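Local structure of gamma tubulin complex adapter mto2 (Schizosaccharomyces pombe, 6GDJ) at residues P5-L16 with C52-V63. The protein works with its partner mto1 to recruit the gamma-tubulin complex to cytoplasmic microtubule organizing centres, promoting microtubule nucleation, this chain being its twin-cysteine dimerisation domain. Sequence-based numbering, arbitrary orientation.
Sequences PLSTMQTALMRL and CRSLAELCLGLV
From the Pro5–Cys52 end to the Leu16–Val63 end, segments 5-16 and 52-63 run almost parallel, their axes approaching to 7.9 Å at a 20° crossing; they belong to the first and third helices (5-17 and 46-72) of the all-helical twin-cysteine dimerisation domain. The backbones come nearest at Met9 and Ala56, CA to CA 4.1 Å, where the small Ala56 CB sits against Met9 CA. A turn on, Ala12 CB meets Cys59 CB at 3.7 Å. Met9 carries the first half of the seam: with CG anti to the backbone N (chi1 176°) its chain runs alongside Leu55, and a bend at chi3 (67°) swings CE onto Cys52 SG, 3.7 Å away. With an alanine at Met9, SD and CE are gone, and a gap would probably open beside Leu55 CD1 and Cys52 SG. Val40 and Val29 of helix 23-42 pack on Cys52 and Cys59 respectively, while Leu58 and Leu62 touch the second subunit. Farther along, Leu16 lies across Leu62 at a slant, CD1 against its CB and CD2 near its CD1, and Val63 CG2 presses on Leu16 CA. On the more exposed side, Arg15 NH1 comes to 3.5 Å from Leu60 CD2. Back at the start, Pro5 O accepts hydrogen bonds from Met9 N and Thr8 OG1 on one face of its carbonyl plane, OG1 lying 2.9 Å from Pro5 O.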
# COMPACT_ATOMS: atom_id res chain seq x y z
N PRO A 5 -12.76 -9.83 0.78
CA PRO A 5 -11.64 -8.86 0.85
C PRO A 5 -11.26 -8.24 -0.52
O PRO A 5 -10.95 -7.05 -0.57
CB PRO A 5 -10.50 -9.70 1.42
CG PRO A 5 -11.20 -10.69 2.26
CD PRO A 5 -12.42 -11.08 1.48
N LEU A 6 -11.27 -9.03 -1.57
CA LEU A 6 -11.00 -8.52 -2.91
C LEU A 6 -11.92 -7.36 -3.29
O LEU A 6 -11.46 -6.30 -3.76
CB LEU A 6 -11.16 -9.66 -3.90
CG LEU A 6 -11.17 -9.32 -5.37
CD1 LEU A 6 -9.85 -8.71 -5.68
CD2 LEU A 6 -11.38 -10.62 -6.19
N SER A 7 -13.22 -7.54 -3.05
CA SER A 7 -14.19 -6.47 -3.29
C SER A 7 -14.05 -5.24 -2.47
O SER A 7 -14.17 -4.14 -2.98
CB SER A 7 -15.59 -7.03 -3.10
OG SER A 7 -15.66 -8.11 -3.97
N THR A 8 -13.68 -5.39 -1.20
CA THR A 8 -13.43 -4.23 -0.30
C THR A 8 -12.26 -3.39 -0.81
O THR A 8 -12.32 -2.19 -0.81
CB THR A 8 -13.25 -4.62 1.18
OG1 THR A 8 -12.08 -5.34 1.43
CG2 THR A 8 -14.44 -5.44 1.58
N MET A 9 -11.25 -4.11 -1.28
CA MET A 9 -10.06 -3.47 -1.80
C MET A 9 -10.35 -2.73 -3.15
O MET A 9 -9.98 -1.56 -3.30
CB MET A 9 -8.96 -4.52 -1.99
CG MET A 9 -7.70 -4.00 -2.61
SD MET A 9 -6.43 -5.30 -2.82
CE MET A 9 -7.19 -6.33 -4.06
N GLN A 10 -11.09 -3.42 -4.04
CA GLN A 10 -11.43 -2.81 -5.32
C GLN A 10 -12.26 -1.55 -5.07
O GLN A 10 -12.01 -0.50 -5.68
CB GLN A 10 -12.22 -3.84 -6.18
CG GLN A 10 -12.81 -3.39 -7.48
N THR A 11 -13.29 -1.62 -4.22
CA THR A 11 -14.13 -0.43 -3.98
C THR A 11 -13.33 0.74 -3.40
O THR A 11 -13.46 1.89 -3.78
CB THR A 11 -15.30 -0.81 -3.06
OG1 THR A 11 -16.11 -1.77 -3.76
CG2 THR A 11 -16.14 0.43 -2.66
N ALA A 12 -12.45 0.41 -2.42
CA ALA A 12 -11.66 1.44 -1.82
C ALA A 12 -10.69 2.11 -2.79
O ALA A 12 -10.55 3.34 -2.74
CB ALA A 12 -10.87 0.86 -0.63
N LEU A 13 -10.10 1.34 -3.70
CA LEU A 13 -9.24 1.93 -4.73
C LEU A 13 -10.04 2.82 -5.68
O LEU A 13 -9.62 3.91 -6.02
CB LEU A 13 -8.54 0.86 -5.50
CG LEU A 13 -7.70 1.34 -6.69
CD1 LEU A 13 -6.66 2.35 -6.26
CD2 LEU A 13 -7.14 0.14 -7.38
N MET A 14 -11.21 2.34 -6.07
CA MET A 14 -12.05 3.14 -6.96
C MET A 14 -12.40 4.48 -6.31
O MET A 14 -12.42 5.53 -6.97
CB MET A 14 -13.29 2.34 -7.33
CG MET A 14 -12.98 1.21 -8.29
SD MET A 14 -14.36 0.12 -8.69
CE MET A 14 -15.29 1.23 -9.66
N ARG A 15 -12.73 4.46 -4.99
CA ARG A 15 -12.97 5.67 -4.28
C ARG A 15 -11.72 6.59 -4.27
O ARG A 15 -11.81 7.78 -4.51
CB ARG A 15 -13.53 5.40 -2.92
CG ARG A 15 -14.91 4.79 -2.95
CD ARG A 15 -15.38 4.44 -1.53
NE ARG A 15 -15.60 5.61 -0.71
CZ ARG A 15 -15.57 5.60 0.64
NH1 ARG A 15 -15.43 4.47 1.29
NH2 ARG A 15 -15.72 6.70 1.28
N LEU A 16 -10.56 6.00 -3.94
CA LEU A 16 -9.34 6.81 -3.91
C LEU A 16 -9.06 7.50 -5.23
O LEU A 16 -8.71 8.66 -5.22
CB LEU A 16 -8.18 5.89 -3.57
CG LEU A 16 -6.80 6.55 -3.58
CD1 LEU A 16 -6.76 7.75 -2.65
CD2 LEU A 16 -5.70 5.50 -3.32
N CYS A 52 -5.27 -7.97 1.21
CA CYS A 52 -6.31 -7.19 0.56
C CYS A 52 -7.01 -6.25 1.52
O CYS A 52 -7.27 -5.11 1.19
CB CYS A 52 -7.35 -8.10 -0.08
SG CYS A 52 -6.76 -9.05 -1.53
N ARG A 53 -7.32 -6.73 2.75
CA ARG A 53 -7.91 -5.84 3.74
C ARG A 53 -7.00 -4.68 4.10
O ARG A 53 -7.46 -3.53 4.22
CB ARG A 53 -8.29 -6.62 5.04
CG ARG A 53 -9.47 -7.58 4.85
CD ARG A 53 -10.01 -8.02 6.22
NE ARG A 53 -9.01 -8.91 6.80
CZ ARG A 53 -8.92 -10.23 6.60
NH1 ARG A 53 -9.81 -10.91 5.88
NH2 ARG A 53 -7.91 -10.86 7.17
N SER A 54 -5.67 -4.96 4.19
CA SER A 54 -4.75 -3.89 4.47
C SER A 54 -4.63 -2.84 3.34
O SER A 54 -4.56 -1.68 3.62
CB SER A 54 -3.40 -4.38 4.86
OG SER A 54 -2.71 -4.98 3.81
N LEU A 55 -4.70 -3.28 2.08
CA LEU A 55 -4.69 -2.34 1.02
C LEU A 55 -5.95 -1.56 0.91
O LEU A 55 -5.90 -0.37 0.64
CB LEU A 55 -4.35 -3.08 -0.27
CG LEU A 55 -2.94 -3.65 -0.40
CD1 LEU A 55 -2.74 -4.54 -1.64
CD2 LEU A 55 -1.91 -2.52 -0.33
N ALA A 56 -7.08 -2.20 1.24
CA ALA A 56 -8.35 -1.43 1.30
C ALA A 56 -8.25 -0.32 2.34
O ALA A 56 -8.57 0.82 2.13
CB ALA A 56 -9.50 -2.34 1.66
N GLU A 57 -7.73 -0.68 3.52
CA GLU A 57 -7.57 0.29 4.58
C GLU A 57 -6.59 1.45 4.25
O GLU A 57 -6.79 2.59 4.62
CB GLU A 57 -7.15 -0.40 5.92
CG GLU A 57 -8.12 -1.40 6.47
N LEU A 58 -5.53 1.10 3.50
CA LEU A 58 -4.61 2.11 3.05
C LEU A 58 -5.32 3.14 2.13
O LEU A 58 -5.18 4.35 2.28
CB LEU A 58 -3.47 1.44 2.29
CG LEU A 58 -2.54 2.46 1.64
CD1 LEU A 58 -1.93 3.47 2.55
CD2 LEU A 58 -1.49 1.70 0.89
N CYS A 59 -6.08 2.59 1.19
CA CYS A 59 -6.82 3.43 0.24
C CYS A 59 -7.79 4.33 0.99
O CYS A 59 -7.91 5.50 0.69
CB CYS A 59 -7.56 2.56 -0.77
SG CYS A 59 -6.49 1.81 -2.02
N LEU A 60 -8.47 3.76 1.97
CA LEU A 60 -9.42 4.56 2.76
C LEU A 60 -8.76 5.63 3.64
O LEU A 60 -9.25 6.71 3.86
CB LEU A 60 -10.32 3.66 3.58
CG LEU A 60 -11.28 2.74 2.77
CD1 LEU A 60 -12.12 1.90 3.74
CD2 LEU A 60 -12.06 3.56 1.77
N GLY A 61 -7.52 5.33 4.11
CA GLY A 61 -6.80 6.31 4.87
C GLY A 61 -6.33 7.44 4.00
O GLY A 61 -6.39 8.58 4.40
N LEU A 62 -5.92 7.09 2.75
CA LEU A 62 -5.58 8.14 1.77
C LEU A 62 -6.79 9.01 1.36
O LEU A 62 -6.69 10.22 1.27
CB LEU A 62 -4.92 7.53 0.52
CG LEU A 62 -3.55 6.90 0.76
CD1 LEU A 62 -3.19 6.03 -0.39
CD2 LEU A 62 -2.52 8.01 1.01
N VAL A 63 -7.95 8.37 1.31
CA VAL A 63 -9.21 9.11 1.09
C VAL A 63 -9.48 10.07 2.26
O VAL A 63 -9.77 11.23 2.06
CB VAL A 63 -10.41 8.14 0.90
CG1 VAL A 63 -11.74 8.85 1.12
CG2 VAL A 63 -10.35 7.44 -0.44